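Local coordinates for protein HAD family phosphatase (Pseudomonas syringae pv. tomato, PDB 2ODA) that belongs to the haloacid dehalogenase superfamily and is probably a phosphatase-like enzyme of a Pseudomonas-specific subfamily, at residues B[93-96]-B[97-100]. Residues are numbered along the deposited sequence; the frame is centred on the assembly and turned at random.
Sequences CWMA and LMAL
The last two turns of helix 91-99 bring Trp-94 and Met-95 against Met-98, one turn on, while each backbone N-H is hydrogen-bonded to the C=O four residues earlier. Met-98 N donates a nearly straight hydrogen bond (167°) to Trp-94 O at 2.9 Å; Leu-97 N donates one to Cys-93 O at 3.0 Å. Toward the C-terminal end the bonds bend, and Leu-100 N reaches Ala-96 O at 3.2 Å with an N-H...O angle of only 136°, where Leu-100 has already left the helix. Met-95 and Met-98 are selenomethionines. The Met-98 chain runs extended from CA to SE and then turns at chi3 (-92°), which folds CE back over the preceding turn. There CE lies 3.3 Å from Trp-94 O. Its apolar contacts are Met-95 CG at 3.8 Å and Trp-94 CB at 4.0 Å. In this Rossmann-like HAD fold the helix packs on the parallel sheet: Cys-93, Ala-96, Leu-97 and Leu-100 all touch Leu-10 of strand 9-12. Leu-97 CG lies 3.3 Å from Cys-93 O. Trp-94, Met-95, Leu-97 and Met-98 also meet the second subunit: the two Trp-94 rings stack, and Met-98 of that subunit packs against Trp-94 and Met-95. Trp-94 NE1 is hydrogen-bonded to Ala-124 O of its own chain.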
ATOM      1  N   CYS B  93      -5.361   6.274  -2.336  1.00  8.57           N
ATOM      2  CA  CYS B  93      -5.733   4.861  -2.497  1.00  8.00           C
ATOM      3  C   CYS B  93      -5.550   4.053  -1.210  1.00  8.99           C
ATOM      4  O   CYS B  93      -6.429   3.264  -0.821  1.00  8.16           O
ATOM      5  CB  CYS B  93      -4.938   4.242  -3.636  1.00  7.80           C
ATOM      6  SG  CYS B  93      -5.420   4.944  -5.253  1.00  7.88           S
ATOM      7  N   TRP B  94      -4.423   4.263  -0.533  1.00  8.17           N
ATOM      8  CA  TRP B  94      -4.227   3.596   0.748  1.00  9.62           C
ATOM      9  C   TRP B  94      -5.279   3.992   1.759  1.00 10.63           C
ATOM     10  O   TRP B  94      -5.815   3.138   2.480  1.00 11.09           O
ATOM     11  CB  TRP B  94      -2.841   3.892   1.296  1.00  8.67           C
ATOM     12  CG  TRP B  94      -1.752   3.213   0.528  1.00  8.59           C
ATOM     13  CD1 TRP B  94      -1.848   2.078  -0.244  1.00 10.35           C
ATOM     14  CD2 TRP B  94      -0.377   3.599   0.508  1.00  7.98           C
ATOM     15  NE1 TRP B  94      -0.598   1.757  -0.764  1.00  9.15           N
ATOM     16  CE2 TRP B  94       0.313   2.678  -0.315  1.00  9.69           C
ATOM     17  CE3 TRP B  94       0.337   4.652   1.085  1.00  8.83           C
ATOM     18  CZ2 TRP B  94       1.703   2.769  -0.548  1.00  8.75           C
ATOM     19  CZ3 TRP B  94       1.722   4.740   0.854  1.00  9.32           C
ATOM     20  CH2 TRP B  94       2.378   3.820   0.026  1.00  8.52           C
HETATM   21  N   MSE B  95      -5.608   5.283   1.801  1.00 11.02           N
HETATM   22  CA  MSE B  95      -6.631   5.725   2.733  1.00 14.30           C
HETATM   23  C   MSE B  95      -8.009   5.143   2.457  1.00 10.48           C
HETATM   24  O   MSE B  95      -8.734   4.823   3.385  1.00 10.23           O
HETATM   25  CB  MSE B  95      -6.649   7.238   2.853  1.00 12.40           C
HETATM   26  CG  MSE B  95      -5.599   7.677   3.818  1.00 17.09           C
HETATM   27 SE   MSE B  95      -5.396   9.594   3.759  1.00 29.46          SE
HETATM   28  CE  MSE B  95      -7.147  10.072   4.382  1.00 22.21           C
ATOM     29  N   ALA B  96      -8.341   4.968   1.181  1.00  8.64           N
ATOM     30  CA  ALA B  96      -9.573   4.323   0.779  1.00  6.63           C
ATOM     31  C   ALA B  96      -9.587   2.867   1.213  1.00  6.52           C
ATOM     32  O   ALA B  96     -10.604   2.375   1.723  1.00  5.84           O
ATOM     33  CB  ALA B  96      -9.730   4.406  -0.725  1.00  6.36           C
ATOM     34  N   LEU B  97      -8.482   2.154   0.987  1.00  5.37           N
ATOM     35  CA  LEU B  97      -8.405   0.748   1.441  1.00  6.49           C
ATOM     36  C   LEU B  97      -8.582   0.628   2.966  1.00  7.51           C
ATOM     37  O   LEU B  97      -9.294  -0.253   3.465  1.00  7.23           O
ATOM     38  CB  LEU B  97      -7.105   0.081   0.949  1.00  5.55           C
ATOM     39  CG  LEU B  97      -6.892  -0.005  -0.571  1.00  4.58           C
ATOM     40  CD1 LEU B  97      -5.498  -0.589  -0.858  1.00  5.12           C
ATOM     41  CD2 LEU B  97      -8.021  -0.850  -1.233  1.00  7.24           C
HETATM   42  N   MSE B  98      -7.934   1.514   3.714  1.00  8.43           N
HETATM   43  CA  MSE B  98      -8.098   1.547   5.171  1.00 11.35           C
HETATM   44  C   MSE B  98      -9.528   1.802   5.623  1.00 10.86           C
HETATM   45  O   MSE B  98     -10.005   1.177   6.581  1.00 11.11           O
HETATM   46  CB  MSE B  98      -7.134   2.553   5.794  1.00 10.24           C
HETATM   47  CG  MSE B  98      -5.696   2.057   5.686  1.00 10.96           C
HETATM   48 SE   MSE B  98      -4.474   3.325   6.519  1.00 19.56          SE
HETATM   49  CE  MSE B  98      -4.051   4.380   5.037  1.00 13.60           C
ATOM     50  N   ALA B  99     -10.215   2.691   4.910  1.00 11.10           N
ATOM     51  CA  ALA B  99     -11.629   2.987   5.156  1.00 10.89           C
ATOM     52  C   ALA B  99     -12.506   1.759   4.946  1.00 10.60           C
ATOM     53  O   ALA B  99     -13.568   1.654   5.550  1.00 10.20           O
ATOM     54  CB  ALA B  99     -12.101   4.151   4.266  1.00 10.62           C
ATOM     55  N   LEU B 100     -12.063   0.834   4.087  1.00  9.51           N
ATOM     56  CA  LEU B 100     -12.752  -0.435   3.850  1.00  9.72           C
ATOM     57  C   LEU B 100     -12.234  -1.568   4.724  1.00 10.01           C
ATOM     58  O   LEU B 100     -12.648  -2.718   4.560  1.00  9.78           O
ATOM     59  CB  LEU B 100     -12.613  -0.845   2.373  1.00 10.08           C
ATOM     60  CG  LEU B 100     -13.292   0.052   1.327  1.00  8.77           C
ATOM     61  CD1 LEU B 100     -12.911  -0.395  -0.080  1.00  9.58           C
ATOM     62  CD2 LEU B 100     -14.822   0.053   1.519  1.00  9.61           C
TER